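Local structure of defective in germ line development protein 3, isoform a (Caenorhabditis elegans, 3N89) at residues Gln199-Ile213 and Ser353-Lys365. The protein probably acts in RNA-related regulation of germline development, as a Bicaudal-C ortholog whose four KH domains form a globular platform. Residues are numbered along the deposited sequence; the frame is centred on the assembly and turned at random.
Sequences QVLGSSSTAQLMPVI and SIWHHSLPANFLK
Phe363 and Trp355, from the loop region that follows helix 325-335, insert their rings against the two short helices and connecting loop of residues 199-213, in the third KH domain. The strand and helix order here is that of a type I KH fold, and the loop, beginning Gly202-Ser203-Ser204-Ser205, probably corresponds in position to the GXXG loop. Apolar packing carries the contact. Over one face of the Phe363 ring lies Leu209 CD2 in a CH-pi contact, 3.8 Å from the ring centroid and 19° off the ring normal, while Leu209 CD1 sits 3.6 Å from Phe363 CZ. Thr206 CG2 lies over the opposite face, displaced toward the CZ side, and Thr206 CB comes within 3.5 Å of Phe363 CZ. Leu209 thus spans both aromatics: its branch point CG touches Trp355 CH2 at 3.7 Å, and CD2 also meets Leu359 CD1. Ile213 CG1 and Val212 CG1 reach the far end of the indole, the former 3.8 Å from Trp355 CZ2. Ile354 CG1, a close sequence neighbour, lies over the centre of one indole face. Trp355 turns its CG beside its own backbone N (chi1 -67°), and this torsion helps swing the six-membered ring toward helix 209-217.

Polar atoms line the ring rim without hydrogen bonds between the two segments. Ala207 O stands at the edge of the phenyl ring, 3.3 Å from Phe363 CZ, and Gln199 O approaches Phe363 CD1; the latter carbonyl also accepts a bond from Lys321. The indole NE1 is satisfied by Tyr254 O on helix 245-257.

Cohesion between the segments therefore rests on shape and apolar burial, whereas the directional bond to Tyr254 fixes the indole against helix 245-257, joining the chain's C-terminal region to the third KH domain.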
ATOM      1  N   GLN A 199      -7.451  12.080  -1.911  1.00 29.59           N
ATOM      2  CA  GLN A 199      -7.740  10.948  -2.793  1.00 29.59           C
ATOM      3  C   GLN A 199      -8.272   9.690  -2.081  1.00 30.62           C
ATOM      4  O   GLN A 199      -9.006   8.898  -2.677  1.00 30.61           O
ATOM      5  CB  GLN A 199      -6.480  10.587  -3.587  1.00 28.94           C
ATOM      6  CG  GLN A 199      -6.684   9.553  -4.682  1.00 31.49           C
ATOM      7  CD  GLN A 199      -5.371   9.036  -5.269  1.00 31.59           C
ATOM      8  OE1 GLN A 199      -4.473   9.814  -5.595  1.00 30.72           O
ATOM      9  NE2 GLN A 199      -5.263   7.716  -5.412  1.00 30.38           N
ATOM     10  N   VAL A 200      -7.906   9.502  -0.815  1.00 29.11           N
ATOM     11  CA  VAL A 200      -8.342   8.325  -0.066  1.00 27.57           C
ATOM     12  C   VAL A 200      -9.615   8.566   0.740  1.00 27.02           C
ATOM     13  O   VAL A 200     -10.603   7.840   0.597  1.00 25.68           O
ATOM     14  CB  VAL A 200      -7.245   7.841   0.920  1.00 29.71           C
ATOM     15  CG1 VAL A 200      -7.742   6.618   1.679  1.00 30.26           C
ATOM     16  CG2 VAL A 200      -5.950   7.518   0.168  1.00 28.92           C
ATOM     17  N   LEU A 201      -9.581   9.580   1.597  1.00 25.12           N
ATOM     18  CA  LEU A 201     -10.722   9.913   2.438  1.00 23.74           C
ATOM     19  C   LEU A 201     -11.823  10.674   1.711  1.00 22.78           C
ATOM     20  O   LEU A 201     -13.012  10.465   1.964  1.00 23.21           O
ATOM     21  CB  LEU A 201     -10.256  10.739   3.637  1.00 22.17           C
ATOM     22  CG  LEU A 201      -9.860   9.985   4.906  1.00 22.80           C
ATOM     23  CD1 LEU A 201      -8.577   9.204   4.699  1.00 21.29           C
ATOM     24  CD2 LEU A 201      -9.700  10.986   6.022  1.00 25.77           C
ATOM     25  N   GLY A 202     -11.418  11.570   0.821  1.00 23.47           N
ATOM     26  CA  GLY A 202     -12.378  12.368   0.087  1.00 22.95           C
ATOM     27  C   GLY A 202     -11.920  13.812   0.041  1.00 24.16           C
ATOM     28  O   GLY A 202     -11.028  14.214   0.801  1.00 22.72           O
ATOM     29  N   SER A 203     -12.525  14.591  -0.853  1.00 24.82           N
ATOM     30  CA  SER A 203     -12.195  16.006  -1.016  1.00 25.06           C
ATOM     31  C   SER A 203     -13.485  16.832  -1.003  1.00 24.67           C
ATOM     32  O   SER A 203     -14.585  16.275  -1.002  1.00 25.40           O
ATOM     33  CB  SER A 203     -11.451  16.214  -2.337  1.00 26.20           C
ATOM     34  OG  SER A 203     -10.856  17.502  -2.408  1.00 30.29           O
ATOM     35  N   SER A 204     -13.357  18.154  -0.996  1.00 22.73           N
ATOM     36  CA  SER A 204     -14.527  19.028  -0.984  1.00 25.01           C
ATOM     37  C   SER A 204     -15.468  18.738  -2.151  1.00 26.88           C
ATOM     38  O   SER A 204     -16.671  18.957  -2.054  1.00 28.17           O
ATOM     39  CB  SER A 204     -14.101  20.494  -1.053  1.00 25.52           C
ATOM     40  OG  SER A 204     -13.514  20.778  -2.313  1.00 27.18           O
ATOM     41  N   SER A 205     -14.915  18.240  -3.250  1.00 28.32           N
ATOM     42  CA  SER A 205     -15.697  17.938  -4.445  1.00 27.20           C
ATOM     43  C   SER A 205     -15.832  16.444  -4.691  1.00 29.32           C
ATOM     44  O   SER A 205     -15.653  15.980  -5.817  1.00 29.44           O
ATOM     45  CB  SER A 205     -15.038  18.583  -5.661  1.00 25.77           C
ATOM     46  OG  SER A 205     -13.672  18.211  -5.727  1.00 22.53           O
ATOM     47  N   THR A 206     -16.141  15.689  -3.643  1.00 29.98           N
ATOM     48  CA  THR A 206     -16.299  14.245  -3.770  1.00 29.10           C
ATOM     49  C   THR A 206     -17.140  13.717  -2.620  1.00 28.77           C
ATOM     50  O   THR A 206     -17.650  14.484  -1.803  1.00 29.37           O
ATOM     51  CB  THR A 206     -14.943  13.514  -3.736  1.00 30.04           C
ATOM     52  OG1 THR A 206     -14.259  13.834  -2.520  1.00 33.18           O
ATOM     53  CG2 THR A 206     -14.082  13.903  -4.926  1.00 29.16           C
ATOM     54  N   ALA A 207     -17.288  12.403  -2.566  1.00 29.30           N
ATOM     55  CA  ALA A 207     -18.042  11.766  -1.499  1.00 29.88           C
ATOM     56  C   ALA A 207     -17.039  11.461  -0.390  1.00 29.44           C
ATOM     57  O   ALA A 207     -15.843  11.343  -0.657  1.00 29.89           O
ATOM     58  CB  ALA A 207     -18.673  10.475  -2.011  1.00 29.20           C
ATOM     59  N   GLN A 208     -17.510  11.362   0.850  1.00 30.15           N
ATOM     60  CA  GLN A 208     -16.627  11.030   1.975  1.00 29.73           C
ATOM     61  C   GLN A 208     -16.511   9.502   1.958  1.00 29.39           C
ATOM     62  O   GLN A 208     -17.468   8.791   2.282  1.00 28.00           O
ATOM     63  CB  GLN A 208     -17.236  11.528   3.295  1.00 28.58           C
ATOM     64  CG  GLN A 208     -17.325  13.053   3.389  1.00 31.08           C
ATOM     65  CD  GLN A 208     -17.981  13.551   4.680  1.00 34.08           C
ATOM     66  OE1 GLN A 208     -17.853  14.728   5.046  1.00 34.90           O
ATOM     67  NE2 GLN A 208     -18.693  12.662   5.366  1.00 34.55           N
ATOM     68  N   LEU A 209     -15.338   9.008   1.570  1.00 27.55           N
ATOM     69  CA  LEU A 209     -15.092   7.568   1.434  1.00 29.07           C
ATOM     70  C   LEU A 209     -15.014   6.657   2.656  1.00 30.12           C
ATOM     71  O   LEU A 209     -15.241   5.455   2.530  1.00 31.84           O
ATOM     72  CB  LEU A 209     -13.840   7.345   0.584  1.00 28.00           C
ATOM     73  CG  LEU A 209     -14.037   6.694  -0.787  1.00 29.26           C
ATOM     74  CD1 LEU A 209     -15.229   7.319  -1.498  1.00 29.20           C
ATOM     75  CD2 LEU A 209     -12.765   6.847  -1.609  1.00 28.39           C
ATOM     76  N   MET A 210     -14.690   7.187   3.829  1.00 31.75           N
ATOM     77  CA  MET A 210     -14.608   6.322   5.003  1.00 32.08           C
ATOM     78  C   MET A 210     -15.983   5.872   5.490  1.00 34.14           C
ATOM     79  O   MET A 210     -16.179   4.693   5.790  1.00 36.34           O
ATOM     80  CB  MET A 210     -13.841   7.006   6.136  1.00 31.61           C
ATOM     81  CG  MET A 210     -12.368   7.275   5.820  1.00 30.44           C
ATOM     82  SD  MET A 210     -11.374   5.772   5.642  1.00 28.21           S
ATOM     83  CE  MET A 210     -11.605   5.373   3.901  1.00 27.46           C
ATOM     84  N   PRO A 211     -16.958   6.797   5.576  1.00 34.52           N
ATOM     85  CA  PRO A 211     -18.304   6.425   6.035  1.00 32.84           C
ATOM     86  C   PRO A 211     -18.810   5.144   5.372  1.00 31.65           C
ATOM     87  O   PRO A 211     -19.499   4.335   6.001  1.00 32.10           O
ATOM     88  CB  PRO A 211     -19.140   7.644   5.660  1.00 30.90           C
ATOM     89  CG  PRO A 211     -18.181   8.770   5.917  1.00 31.19           C
ATOM     90  CD  PRO A 211     -16.885   8.246   5.300  1.00 34.01           C
ATOM     91  N   VAL A 212     -18.461   4.965   4.102  1.00 30.38           N
ATOM     92  CA  VAL A 212     -18.875   3.779   3.352  1.00 28.63           C
ATOM     93  C   VAL A 212     -18.244   2.541   3.970  1.00 28.01           C
ATOM     94  O   VAL A 212     -18.891   1.504   4.098  1.00 27.43           O
ATOM     95  CB  VAL A 212     -18.439   3.867   1.863  1.00 28.51           C
ATOM     96  CG1 VAL A 212     -18.757   2.556   1.144  1.00 26.72           C
ATOM     97  CG2 VAL A 212     -19.143   5.032   1.183  1.00 25.68           C
ATOM     98  N   ILE A 213     -16.975   2.651   4.350  1.00 28.18           N
ATOM     99  CA  ILE A 213     -16.282   1.524   4.956  1.00 27.72           C
ATOM    100  C   ILE A 213     -16.932   1.159   6.287  1.00 26.66           C
ATOM    101  O   ILE A 213     -17.176  -0.016   6.557  1.00 25.53           O
ATOM    102  CB  ILE A 213     -14.787   1.828   5.163  1.00 29.37           C
ATOM    103  CG1 ILE A 213     -14.093   1.918   3.800  1.00 28.03           C
ATOM    104  CG2 ILE A 213     -14.142   0.738   6.028  1.00 30.39           C
ATOM    105  CD1 ILE A 213     -12.591   2.043   3.883  1.00 29.24           C
ATOM    106  N   SER A 353     -12.953  -6.642  -3.490  1.00 34.96           N
ATOM    107  CA  SER A 353     -12.986  -5.269  -3.008  1.00 33.29           C
ATOM    108  C   SER A 353     -14.350  -4.651  -3.262  1.00 34.17           C
ATOM    109  O   SER A 353     -14.859  -4.683  -4.386  1.00 35.11           O
ATOM    110  CB  SER A 353     -11.918  -4.441  -3.716  1.00 31.38           C
ATOM    111  OG  SER A 353     -11.764  -3.176  -3.097  1.00 31.68           O
ATOM    112  N   ILE A 354     -14.949  -4.087  -2.220  1.00 34.02           N
ATOM    113  CA  ILE A 354     -16.251  -3.454  -2.379  1.00 32.82           C
ATOM    114  C   ILE A 354     -16.080  -2.234  -3.274  1.00 31.19           C
ATOM    115  O   ILE A 354     -17.053  -1.603  -3.671  1.00 31.73           O
ATOM    116  CB  ILE A 354     -16.835  -2.978  -1.026  1.00 33.08           C
ATOM    117  CG1 ILE A 354     -15.908  -1.930  -0.405  1.00 32.24           C
ATOM    118  CG2 ILE A 354     -17.030  -4.164  -0.090  1.00 28.86           C
ATOM    119  CD1 ILE A 354     -16.464  -1.272   0.847  1.00 33.36           C
ATOM    120  N   TRP A 355     -14.831  -1.912  -3.593  1.00 29.93           N
ATOM    121  CA  TRP A 355     -14.524  -0.754  -4.422  1.00 28.95           C
ATOM    122  C   TRP A 355     -14.687  -0.973  -5.917  1.00 31.03           C
ATOM    123  O   TRP A 355     -14.578  -0.033  -6.705  1.00 33.96           O
ATOM    124  CB  TRP A 355     -13.111  -0.260  -4.113  1.00 23.37           C
ATOM    125  CG  TRP A 355     -13.004   0.294  -2.728  1.00 18.43           C
ATOM    126  CD1 TRP A 355     -12.110  -0.073  -1.765  1.00 18.20           C
ATOM    127  CD2 TRP A 355     -13.835   1.300  -2.143  1.00 16.41           C
ATOM    128  NE1 TRP A 355     -12.336   0.639  -0.613  1.00 17.66           N
ATOM    129  CE2 TRP A 355     -13.394   1.488  -0.816  1.00 17.94           C
ATOM    130  CE3 TRP A 355     -14.923   2.057  -2.609  1.00 16.00           C
ATOM    131  CZ2 TRP A 355     -13.993   2.414   0.053  1.00 18.06           C
ATOM    132  CZ3 TRP A 355     -15.522   2.977  -1.750  1.00 14.52           C
ATOM    133  CH2 TRP A 355     -15.055   3.143  -0.429  1.00 18.06           C
ATOM    134  N   HIS A 356     -14.953  -2.208  -6.317  1.00 32.34           N
ATOM    135  CA  HIS A 356     -15.147  -2.502  -7.729  1.00 32.57           C
ATOM    136  C   HIS A 356     -16.536  -2.055  -8.190  1.00 32.76           C
ATOM    137  O   HIS A 356     -16.812  -2.024  -9.395  1.00 32.10           O
ATOM    138  CB  HIS A 356     -14.981  -4.005  -7.993  1.00 32.29           C
ATOM    139  CG  HIS A 356     -13.555  -4.448  -8.104  1.00 33.89           C
ATOM    140  ND1 HIS A 356     -12.697  -3.956  -9.064  1.00 33.74           N
ATOM    141  CD2 HIS A 356     -12.836  -5.343  -7.382  1.00 33.01           C
ATOM    142  CE1 HIS A 356     -11.514  -4.528  -8.931  1.00 32.62           C
ATOM    143  NE2 HIS A 356     -11.574  -5.375  -7.917  1.00 32.90           N
ATOM    144  N   HIS A 357     -17.401  -1.698  -7.241  1.00 32.55           N
ATOM    145  CA  HIS A 357     -18.767  -1.292  -7.580  1.00 34.24           C
ATOM    146  C   HIS A 357     -19.318  -0.089  -6.800  1.00 34.70           C
ATOM    147  O   HIS A 357     -20.319   0.506  -7.202  1.00 34.52           O
ATOM    148  N   SER A 358     -18.666   0.281  -5.702  1.00 34.46           N
ATOM    149  CA  SER A 358     -19.140   1.402  -4.897  1.00 33.31           C
ATOM    150  C   SER A 358     -18.210   2.610  -4.852  1.00 33.49           C
ATOM    151  O   SER A 358     -18.329   3.457  -3.962  1.00 32.87           O
ATOM    152  CB  SER A 358     -19.422   0.931  -3.471  1.00 33.59           C
ATOM    153  OG  SER A 358     -18.255   0.389  -2.881  1.00 35.53           O
ATOM    154  N   LEU A 359     -17.296   2.705  -5.812  1.00 33.51           N
ATOM    155  CA  LEU A 359     -16.359   3.828  -5.846  1.00 33.58           C
ATOM    156  C   LEU A 359     -16.655   4.817  -6.975  1.00 34.09           C
ATOM    157  O   LEU A 359     -16.583   4.469  -8.154  1.00 34.97           O
ATOM    158  CB  LEU A 359     -14.926   3.323  -6.002  1.00 31.21           C
ATOM    159  CG  LEU A 359     -13.877   4.435  -6.075  1.00 31.73           C
ATOM    160  CD1 LEU A 359     -13.577   4.935  -4.670  1.00 28.05           C
ATOM    161  CD2 LEU A 359     -12.608   3.914  -6.750  1.00 29.62           C
ATOM    162  N   PRO A 360     -16.979   6.072  -6.630  1.00 34.25           N
ATOM    163  CA  PRO A 360     -17.277   7.086  -7.648  1.00 33.97           C
ATOM    164  C   PRO A 360     -16.107   7.281  -8.615  1.00 35.24           C
ATOM    165  O   PRO A 360     -14.953   7.402  -8.197  1.00 35.25           O
ATOM    166  CB  PRO A 360     -17.557   8.337  -6.818  1.00 32.41           C
ATOM    167  CG  PRO A 360     -18.110   7.778  -5.541  1.00 32.10           C
ATOM    168  CD  PRO A 360     -17.174   6.617  -5.276  1.00 34.39           C
ATOM    169  N   ALA A 361     -16.422   7.320  -9.908  1.00 35.33           N
ATOM    170  CA  ALA A 361     -15.425   7.477 -10.969  1.00 35.81           C
ATOM    171  C   ALA A 361     -14.358   8.548 -10.737  1.00 36.60           C
ATOM    172  O   ALA A 361     -13.169   8.293 -10.917  1.00 38.58           O
ATOM    173  CB  ALA A 361     -16.133   7.736 -12.293  1.00 35.36           C
ATOM    174  N   ASN A 362     -14.780   9.744 -10.347  1.00 37.06           N
ATOM    175  CA  ASN A 362     -13.862  10.854 -10.106  1.00 37.81           C
ATOM    176  C   ASN A 362     -12.595  10.501  -9.314  1.00 38.22           C
ATOM    177  O   ASN A 362     -11.526  11.061  -9.558  1.00 38.37           O
ATOM    178  N   PHE A 363     -12.718   9.573  -8.371  1.00 37.81           N
ATOM    179  CA  PHE A 363     -11.596   9.163  -7.532  1.00 37.06           C
ATOM    180  C   PHE A 363     -10.430   8.527  -8.288  1.00 39.42           C
ATOM    181  O   PHE A 363      -9.276   8.617  -7.855  1.00 39.71           O
ATOM    182  CB  PHE A 363     -12.096   8.204  -6.445  1.00 34.24           C
ATOM    183  CG  PHE A 363     -12.740   8.896  -5.274  1.00 30.52           C
ATOM    184  CD1 PHE A 363     -11.959   9.407  -4.245  1.00 28.93           C
ATOM    185  CD2 PHE A 363     -14.122   9.061  -5.216  1.00 30.28           C
ATOM    186  CE1 PHE A 363     -12.538  10.074  -3.168  1.00 31.29           C
ATOM    187  CE2 PHE A 363     -14.723   9.729  -4.141  1.00 30.91           C
ATOM    188  CZ  PHE A 363     -13.925  10.240  -3.114  1.00 32.71           C
ATOM    189  N   LEU A 364     -10.724   7.892  -9.418  1.00 39.93           N
ATOM    190  CA  LEU A 364      -9.692   7.241 -10.220  1.00 40.30           C
ATOM    191  C   LEU A 364      -9.169   8.143 -11.338  1.00 41.94           C
ATOM    192  O   LEU A 364      -8.465   7.687 -12.244  1.00 42.34           O
ATOM    193  CB  LEU A 364     -10.236   5.934 -10.813  1.00 39.32           C
ATOM    194  CG  LEU A 364     -10.540   4.822  -9.804  1.00 39.56           C
ATOM    195  CD1 LEU A 364     -11.141   3.615 -10.509  1.00 37.80           C
ATOM    196  CD2 LEU A 364      -9.257   4.432  -9.088  1.00 38.92           C
ATOM    197  N   LYS A 365      -9.504   9.426 -11.265  1.00 43.04           N
ATOM    198  CA  LYS A 365      -9.067  10.384 -12.273  1.00 44.81           C
ATOM    199  C   LYS A 365      -8.184  11.471 -11.667  1.00 45.18           C
ATOM    200  O   LYS A 365      -8.552  12.644 -11.653  1.00 46.85           O
ATOM    201  CB  LYS A 365     -10.289  11.003 -12.956  1.00 45.91           C
ATOM    202  CG  LYS A 365     -11.166   9.975 -13.674  1.00 47.08           C
ATOM    203  CD  LYS A 365     -12.529  10.541 -14.036  1.00 47.94           C
ATOM    204  CE  LYS A 365     -12.422  11.733 -14.966  1.00 49.59           C
ATOM    205  NZ  LYS A 365     -13.740  12.421 -15.094  1.00 53.95           N
TER